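Local structure of aldehyde dehydrogenase (Staphylococcus aureus, 6K10) at residues A[86-91]-A[426-431]; A[76-81]-A[131-136]; A[408-413]-A[419-424]. The protein catalyses the NAD-dependent oxidation of 4,4'-diaponeurosporen-4-al to 4,4'-diaponeurosporenoic acid, a step in the biosynthesis of the carotenoid staphyloxanthin. The protein carries 1 engineered substitution. All coordinates share one frame; numbering follows the deposited sequence.

Contact 1: residues A[86-91]-A[426-431]; sequences KNWTKT and YSFDTF
W88 and F428 meet where two helices of the aldehyde dehydrogenase fold come to their ends: W88 sits in the last turn of the long helix 63-89, F428 in the short helix 425-430 that precedes strand 432-439. F428 does all the touching on its side. Its CG lies anti to the backbone N (chi1 166°), which carries the ring out toward the end of the other helix. There W88 CB stands over the centre of one ring face, 4.0 Å from the centroid and only 7° off the ring normal, a clean CH-pi contact. The two side chains slide past each other in opposite directions, so the indole lies back along the root of the phenylalanine, and W88 CE3 comes to 3.7 Å from F428 CB. The aromatic planes are inclined at 47°, neither stacked nor perpendicular. At the far end of the phenyl ring the T89 side chain crosses that of F428 at about a right angle, bringing T89 CG2 to 3.5 Å from F428 CE1. The hydroxyl OG1 of T89 is bonded to the carbonyl of L85, one turn back in its own helix, an arrangement that leaves CG2 turned to the ring. W88 O also lies near the ring, 3.6 Å from F428 CZ. Around the pair, F428 packs on A137 and A138 of helix 126-138 and on K109 of strand 104-118, while T89 touches I30 and R33 of helix 30-46. A large flat residue suits position 428, since one ring serves both residues of the helix end. The contact is mainly carbon against carbon, with W88 O the one polar atom at the ring from segment 86-91, so dispersion and burial, not a direct polar bond, join the two helix ends here.

Contact 2: residues A[76-81]-A[131-136]; sequences KSIKIA and PLIGAI
I133 reaches across from helix 126-138 to helix 63-89 and makes every contact between segments 131-136 and 76-81. Its CB bond points toward the partner helix, and there the side chain forks. The branch methyl CG2, anti to the backbone N, meets the methyl of A81, with I133 CG2 3.6 Å from A81 CB. The other branch begins with CG1, beside the backbone N (chi1 -65°), and runs against I78: I133 CG1 lies 3.7 Å from I78 CG1, the two side chains crossing at about a right angle. The two helices run nearly parallel here, their segment axes 10.1 Å apart at closest approach and crossing at -17°, and helix 30-46 packs against both, I78 resting on L40, S41 and I44 and I136 on L37. Small residues at 77 and 81 leave room for the forked isoleucine between them. At the tip, CD1 is pressed close: I133 CD1 stands 3.5 Å from I78 CG1, tighter than usual for two carbons. The same methyl touches S77, I133 CD1 lying 3.6 Å from S77 OG, a hydroxyl whose hydrogen-bond partner is the carboxylate of E130, just before segment 131-136.

Contact 3: residues A[408-413]-A[419-424]; sequences KLPFGG and MGRYHG
F411 and Y422 pair their backbones as a single antiparallel bridge, the hydrogen-bonded kind, and their side chains gather with H423 in the compact half of the contact. F411 N gives its proton to Y422 O at 3.0 Å, and Y422 N returns one to F411 O at 3.1 Å. With its CG anti to the backbone N (chi1 170°), F411 sets CB over the imidazole face of H423, 3.8 Å from the centroid, and lies beside the tyrosine, F411 CD2 being 3.7 Å from Y422 CE1. R421 CA comes to 3.2 Å from F411 O, a CA-H...O contact. G412 fits here because its CA lies against G420 O, with no room for a CB. Beyond the bridge the two backbones part and water takes over: G413 N donates to a water that in turn donates to G420 O, and a second water donates to both G413 O and G420 O. R421 leads out to E434 of the second subunit, a salt bridge. This glycine-rich loop pairing lies beside the predicted catalytic centre of the aldehyde dehydrogenase fold: F411 and Y422 pack on E217, predicted to be catalytic.

How the contacts relate
Contacts 1 and 2 share helix 63-89, and their centres lie about 10 Å apart; W88 CH2 rests 3.7 Å from A81 CA, about two turns back along that helix. F431, at the end of contact 1, turns its ring onto helix 126-138, with F431 CD2 3.4 Å from A135 N. The centre of contact 3 lies about 14 Å from the centres of both, and its segment 419-424 runs directly into helix 425-430 of contact 1, where Y426 packs on P410 and R421. Y422 meets P131 of contact 2. Only contact 3 borders the predicted active site: the Y422 side chain is about 3 Å from that of E217 and F411 about 4 Å from that of the engineered S251, at nearest atoms.

Contact 1: residues A[86-91]-A[426-431]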
# COMPACT_ATOMS: atom_id res chain seq x y z
N LYS A 86 -6.69 -9.36 19.41
CA LYS A 86 -5.42 -9.82 19.97
C LYS A 86 -4.60 -10.57 18.93
O LYS A 86 -3.37 -10.43 18.88
CB LYS A 86 -5.68 -10.69 21.20
N ASN A 87 -5.25 -11.37 18.08
CA ASN A 87 -4.54 -12.05 17.00
C ASN A 87 -3.96 -11.05 16.01
O ASN A 87 -2.78 -11.15 15.63
CB ASN A 87 -5.49 -13.02 16.29
CG ASN A 87 -4.78 -13.85 15.22
OD1 ASN A 87 -3.61 -14.20 15.35
ND2 ASN A 87 -5.51 -14.16 14.15
N TRP A 88 -4.76 -10.07 15.59
CA TRP A 88 -4.31 -9.12 14.57
C TRP A 88 -3.18 -8.23 15.07
O TRP A 88 -2.24 -7.94 14.32
CB TRP A 88 -5.47 -8.24 14.10
CG TRP A 88 -6.58 -8.96 13.40
CD1 TRP A 88 -6.61 -10.27 13.03
CD2 TRP A 88 -7.82 -8.39 12.95
NE1 TRP A 88 -7.79 -10.56 12.40
CE2 TRP A 88 -8.55 -9.42 12.33
CE3 TRP A 88 -8.39 -7.11 13.02
CZ2 TRP A 88 -9.82 -9.22 11.78
CZ3 TRP A 88 -9.64 -6.91 12.48
CH2 TRP A 88 -10.34 -7.96 11.87
N THR A 89 -3.26 -7.77 16.31
CA THR A 89 -2.36 -6.73 16.80
C THR A 89 -1.09 -7.27 17.44
O THR A 89 -0.12 -6.52 17.57
CB THR A 89 -3.06 -5.83 17.82
OG1 THR A 89 -3.42 -6.60 18.97
CG2 THR A 89 -4.31 -5.19 17.22
N LYS A 90 -1.07 -8.54 17.84
CA LYS A 90 0.06 -9.04 18.62
C LYS A 90 1.33 -9.10 17.78
O LYS A 90 1.30 -9.49 16.61
CB LYS A 90 -0.28 -10.41 19.22
CG LYS A 90 0.10 -11.64 18.40
CD LYS A 90 -0.05 -12.93 19.21
N THR A 91 2.44 -8.65 18.37
CA THR A 91 3.71 -8.65 17.68
C THR A 91 4.06 -10.06 17.23
O THR A 91 3.97 -11.01 18.01
CB THR A 91 4.81 -8.08 18.58
OG1 THR A 91 4.56 -6.70 18.83
CG2 THR A 91 6.19 -8.24 17.95
N TYR A 426 -7.98 -6.80 6.33
CA TYR A 426 -7.39 -5.81 5.43
C TYR A 426 -7.76 -4.39 5.84
O TYR A 426 -6.99 -3.45 5.60
CB TYR A 426 -7.82 -6.08 3.99
CG TYR A 426 -7.37 -7.44 3.49
CD1 TYR A 426 -6.08 -7.63 3.01
CD2 TYR A 426 -8.23 -8.52 3.51
CE1 TYR A 426 -5.66 -8.87 2.56
CE2 TYR A 426 -7.83 -9.76 3.06
CZ TYR A 426 -6.54 -9.93 2.59
OH TYR A 426 -6.14 -11.17 2.14
N SER A 427 -8.93 -4.21 6.46
CA SER A 427 -9.26 -2.91 7.04
C SER A 427 -8.28 -2.54 8.13
O SER A 427 -7.81 -1.39 8.20
CB SER A 427 -10.69 -2.93 7.58
OG SER A 427 -11.64 -3.06 6.53
N PHE A 428 -7.94 -3.50 8.99
CA PHE A 428 -6.93 -3.29 10.02
C PHE A 428 -5.56 -3.02 9.39
O PHE A 428 -4.87 -2.06 9.76
CB PHE A 428 -6.87 -4.50 10.95
CG PHE A 428 -5.66 -4.55 11.84
CD1 PHE A 428 -5.69 -3.98 13.10
CD2 PHE A 428 -4.51 -5.21 11.44
CE1 PHE A 428 -4.59 -4.03 13.93
CE2 PHE A 428 -3.41 -5.27 12.26
CZ PHE A 428 -3.45 -4.68 13.51
N ASP A 429 -5.16 -3.86 8.44
CA ASP A 429 -3.87 -3.69 7.77
C ASP A 429 -3.73 -2.30 7.16
O ASP A 429 -2.66 -1.68 7.23
CB ASP A 429 -3.69 -4.75 6.68
CG ASP A 429 -3.61 -6.16 7.24
OD1 ASP A 429 -3.40 -6.33 8.46
OD2 ASP A 429 -3.77 -7.12 6.45
N THR A 430 -4.81 -1.80 6.55
CA THR A 430 -4.74 -0.52 5.84
C THR A 430 -4.33 0.62 6.76
O THR A 430 -3.56 1.49 6.37
CB THR A 430 -6.09 -0.23 5.17
OG1 THR A 430 -6.28 -1.14 4.08
CG2 THR A 430 -6.16 1.20 4.64
N PHE A 431 -4.82 0.60 8.01
CA PHE A 431 -4.50 1.64 8.98
C PHE A 431 -3.39 1.23 9.94
O PHE A 431 -3.28 1.79 11.03
CB PHE A 431 -5.77 2.03 9.76
CG PHE A 431 -6.84 2.62 8.89
CD1 PHE A 431 -6.79 3.94 8.50
CD2 PHE A 431 -7.92 1.85 8.47
CE1 PHE A 431 -7.77 4.49 7.70
CE2 PHE A 431 -8.91 2.39 7.67
CZ PHE A 431 -8.83 3.71 7.29

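Contact 2: residues A[76-81]-A[131-136]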
# COMPACT_ATOMS: atom_id res chain seq x y z
N LYS A 76 -21.58 -7.24 12.25
CA LYS A 76 -20.80 -8.47 12.12
C LYS A 76 -19.31 -8.17 12.05
O LYS A 76 -18.50 -8.89 12.64
CB LYS A 76 -21.26 -9.24 10.88
CG LYS A 76 -20.72 -10.66 10.80
N SER A 77 -18.93 -7.11 11.34
CA SER A 77 -17.51 -6.77 11.22
C SER A 77 -16.93 -6.30 12.55
O SER A 77 -15.80 -6.66 12.90
CB SER A 77 -17.32 -5.71 10.14
OG SER A 77 -15.94 -5.41 9.96
N ILE A 78 -17.69 -5.49 13.30
CA ILE A 78 -17.24 -5.07 14.63
C ILE A 78 -17.00 -6.28 15.51
O ILE A 78 -15.98 -6.39 16.19
CB ILE A 78 -18.27 -4.12 15.27
CG1 ILE A 78 -18.40 -2.82 14.48
CG2 ILE A 78 -17.88 -3.82 16.72
CD1 ILE A 78 -19.61 -2.00 14.86
N LYS A 79 -17.96 -7.21 15.51
CA LYS A 79 -17.83 -8.43 16.31
C LYS A 79 -16.55 -9.18 15.98
O LYS A 79 -15.81 -9.60 16.88
CB LYS A 79 -19.06 -9.31 16.09
CG LYS A 79 -19.08 -10.61 16.86
CD LYS A 79 -18.63 -11.75 15.97
CE LYS A 79 -18.81 -13.10 16.62
NZ LYS A 79 -19.19 -14.18 15.67
N ILE A 80 -16.26 -9.35 14.69
CA ILE A 80 -15.09 -10.13 14.28
C ILE A 80 -13.80 -9.40 14.65
O ILE A 80 -12.85 -10.00 15.18
CB ILE A 80 -15.15 -10.43 12.77
CG1 ILE A 80 -16.31 -11.38 12.46
CG2 ILE A 80 -13.81 -11.00 12.27
CD1 ILE A 80 -16.78 -11.34 11.02
N ALA A 81 -13.74 -8.10 14.37
CA ALA A 81 -12.55 -7.32 14.72
C ALA A 81 -12.28 -7.35 16.21
O ALA A 81 -11.13 -7.49 16.64
CB ALA A 81 -12.72 -5.88 14.23
N PRO A 131 -14.40 1.19 7.12
CA PRO A 131 -13.06 1.77 7.36
C PRO A 131 -12.82 2.13 8.81
O PRO A 131 -11.72 1.88 9.33
CB PRO A 131 -13.04 3.02 6.46
CG PRO A 131 -14.12 2.83 5.49
CD PRO A 131 -15.16 1.98 6.14
N LEU A 132 -13.82 2.69 9.49
CA LEU A 132 -13.63 3.12 10.88
C LEU A 132 -13.25 1.96 11.78
O LEU A 132 -12.38 2.10 12.65
CB LEU A 132 -14.90 3.79 11.40
CG LEU A 132 -14.78 4.37 12.81
CD1 LEU A 132 -13.82 5.55 12.82
CD2 LEU A 132 -16.14 4.78 13.36
N ILE A 133 -13.90 0.80 11.59
CA ILE A 133 -13.55 -0.39 12.37
C ILE A 133 -12.06 -0.67 12.25
O ILE A 133 -11.37 -0.91 13.24
CB ILE A 133 -14.39 -1.59 11.92
CG1 ILE A 133 -15.87 -1.37 12.22
CG2 ILE A 133 -13.91 -2.85 12.61
CD1 ILE A 133 -16.78 -2.28 11.44
N GLY A 134 -11.55 -0.65 11.02
CA GLY A 134 -10.12 -0.87 10.82
C GLY A 134 -9.28 0.19 11.51
O GLY A 134 -8.29 -0.13 12.17
N ALA A 135 -9.67 1.46 11.38
CA ALA A 135 -8.93 2.54 12.02
C ALA A 135 -8.94 2.38 13.53
O ALA A 135 -7.91 2.55 14.19
CB ALA A 135 -9.51 3.89 11.61
N ILE A 136 -10.10 2.06 14.11
CA ILE A 136 -10.20 1.86 15.55
C ILE A 136 -9.32 0.69 15.97
O ILE A 136 -8.48 0.81 16.88
CB ILE A 136 -11.66 1.62 15.97
CG1 ILE A 136 -12.47 2.92 15.87
CG2 ILE A 136 -11.72 1.06 17.39
CD1 ILE A 136 -13.95 2.71 16.11

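Contact 3: residues A[408-413]-A[419-424]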
# COMPACT_ATOMS: atom_id res chain seq x y z
N LYS A 408 -12.78 -12.25 4.16
CA LYS A 408 -11.45 -12.81 3.94
C LYS A 408 -10.90 -12.48 2.56
O LYS A 408 -9.74 -12.80 2.27
CB LYS A 408 -11.48 -14.32 4.15
CG LYS A 408 -11.68 -14.72 5.59
CD LYS A 408 -11.37 -16.18 5.83
CE LYS A 408 -11.53 -16.51 7.31
NZ LYS A 408 -11.77 -17.95 7.55
N LEU A 409 -11.70 -11.84 1.71
CA LEU A 409 -11.27 -11.40 0.39
C LEU A 409 -11.00 -9.91 0.43
O LEU A 409 -11.90 -9.13 0.78
CB LEU A 409 -12.35 -11.71 -0.65
CG LEU A 409 -12.55 -13.17 -1.06
CD1 LEU A 409 -13.64 -13.26 -2.10
CD2 LEU A 409 -11.26 -13.79 -1.58
N PRO A 410 -9.79 -9.44 0.10
CA PRO A 410 -9.56 -8.00 0.04
C PRO A 410 -10.44 -7.36 -1.03
O PRO A 410 -10.67 -7.94 -2.09
CB PRO A 410 -8.07 -7.89 -0.30
CG PRO A 410 -7.75 -9.18 -0.97
CD PRO A 410 -8.59 -10.21 -0.26
N PHE A 411 -10.93 -6.16 -0.73
CA PHE A 411 -11.81 -5.43 -1.64
C PHE A 411 -11.13 -4.12 -2.01
O PHE A 411 -10.88 -3.29 -1.15
CB PHE A 411 -13.17 -5.17 -1.00
CG PHE A 411 -14.03 -4.21 -1.79
CD1 PHE A 411 -14.21 -4.38 -3.15
CD2 PHE A 411 -14.64 -3.13 -1.17
CE1 PHE A 411 -14.99 -3.50 -3.88
CE2 PHE A 411 -15.42 -2.25 -1.89
CZ PHE A 411 -15.60 -2.43 -3.25
N GLY A 412 -10.86 -3.94 -3.30
CA GLY A 412 -10.21 -2.73 -3.77
C GLY A 412 -10.03 -2.79 -5.27
O GLY A 412 -10.26 -3.82 -5.91
N GLY A 413 -9.62 -1.65 -5.83
CA GLY A 413 -9.45 -1.51 -7.25
C GLY A 413 -7.99 -1.58 -7.68
O GLY A 413 -7.09 -1.92 -6.91
N MET A 419 -6.58 2.24 -5.51
CA MET A 419 -5.38 1.65 -4.93
C MET A 419 -5.63 1.39 -3.45
O MET A 419 -6.29 2.19 -2.78
CB MET A 419 -4.15 2.56 -5.13
CG MET A 419 -4.31 3.93 -4.51
SD MET A 419 -2.89 5.00 -4.81
CE MET A 419 -3.11 5.37 -6.55
N GLY A 420 -5.11 0.28 -2.95
CA GLY A 420 -5.39 -0.14 -1.59
C GLY A 420 -6.61 -1.04 -1.52
O GLY A 420 -7.31 -1.28 -2.51
N ARG A 421 -6.88 -1.54 -0.32
CA ARG A 421 -7.93 -2.53 -0.12
C ARG A 421 -8.33 -2.58 1.34
O ARG A 421 -7.60 -2.11 2.21
CB ARG A 421 -7.46 -3.91 -0.60
CG ARG A 421 -6.48 -4.57 0.35
CD ARG A 421 -5.10 -4.71 -0.26
NE ARG A 421 -4.18 -5.44 0.62
CZ ARG A 421 -3.64 -6.61 0.30
NH1 ARG A 421 -2.81 -7.21 1.15
NH2 ARG A 421 -3.92 -7.18 -0.86
N TYR A 422 -9.51 -3.15 1.60
CA TYR A 422 -9.98 -3.31 2.98
C TYR A 422 -11.01 -4.44 3.02
O TYR A 422 -11.10 -5.25 2.10
CB TYR A 422 -10.52 -1.98 3.54
CG TYR A 422 -11.83 -1.47 2.97
CD1 TYR A 422 -11.96 -1.17 1.62
CD2 TYR A 422 -12.93 -1.26 3.79
CE1 TYR A 422 -13.15 -0.68 1.10
CE2 TYR A 422 -14.13 -0.78 3.28
CZ TYR A 422 -14.24 -0.49 1.93
OH TYR A 422 -15.42 -0.01 1.43
N HIS A 423 -11.80 -4.45 4.10
CA HIS A 423 -12.65 -5.55 4.58
C HIS A 423 -11.88 -6.50 5.48
O HIS A 423 -10.74 -6.88 5.17
CB HIS A 423 -13.31 -6.35 3.45
CG HIS A 423 -14.41 -5.62 2.76
ND1 HIS A 423 -15.19 -6.21 1.79
CD2 HIS A 423 -14.85 -4.35 2.89
CE1 HIS A 423 -16.08 -5.33 1.36
NE2 HIS A 423 -15.90 -4.20 2.01
N GLY A 424 -12.50 -6.90 6.59
CA GLY A 424 -11.89 -7.86 7.49
C GLY A 424 -10.57 -7.37 8.03
O GLY A 424 -10.44 -6.20 8.43
O HOH W 1 -14.47 -8.67 0.67
O HOH W 2 -9.19 0.32 -3.91
O HOH W 3 -7.04 -3.50 -4.58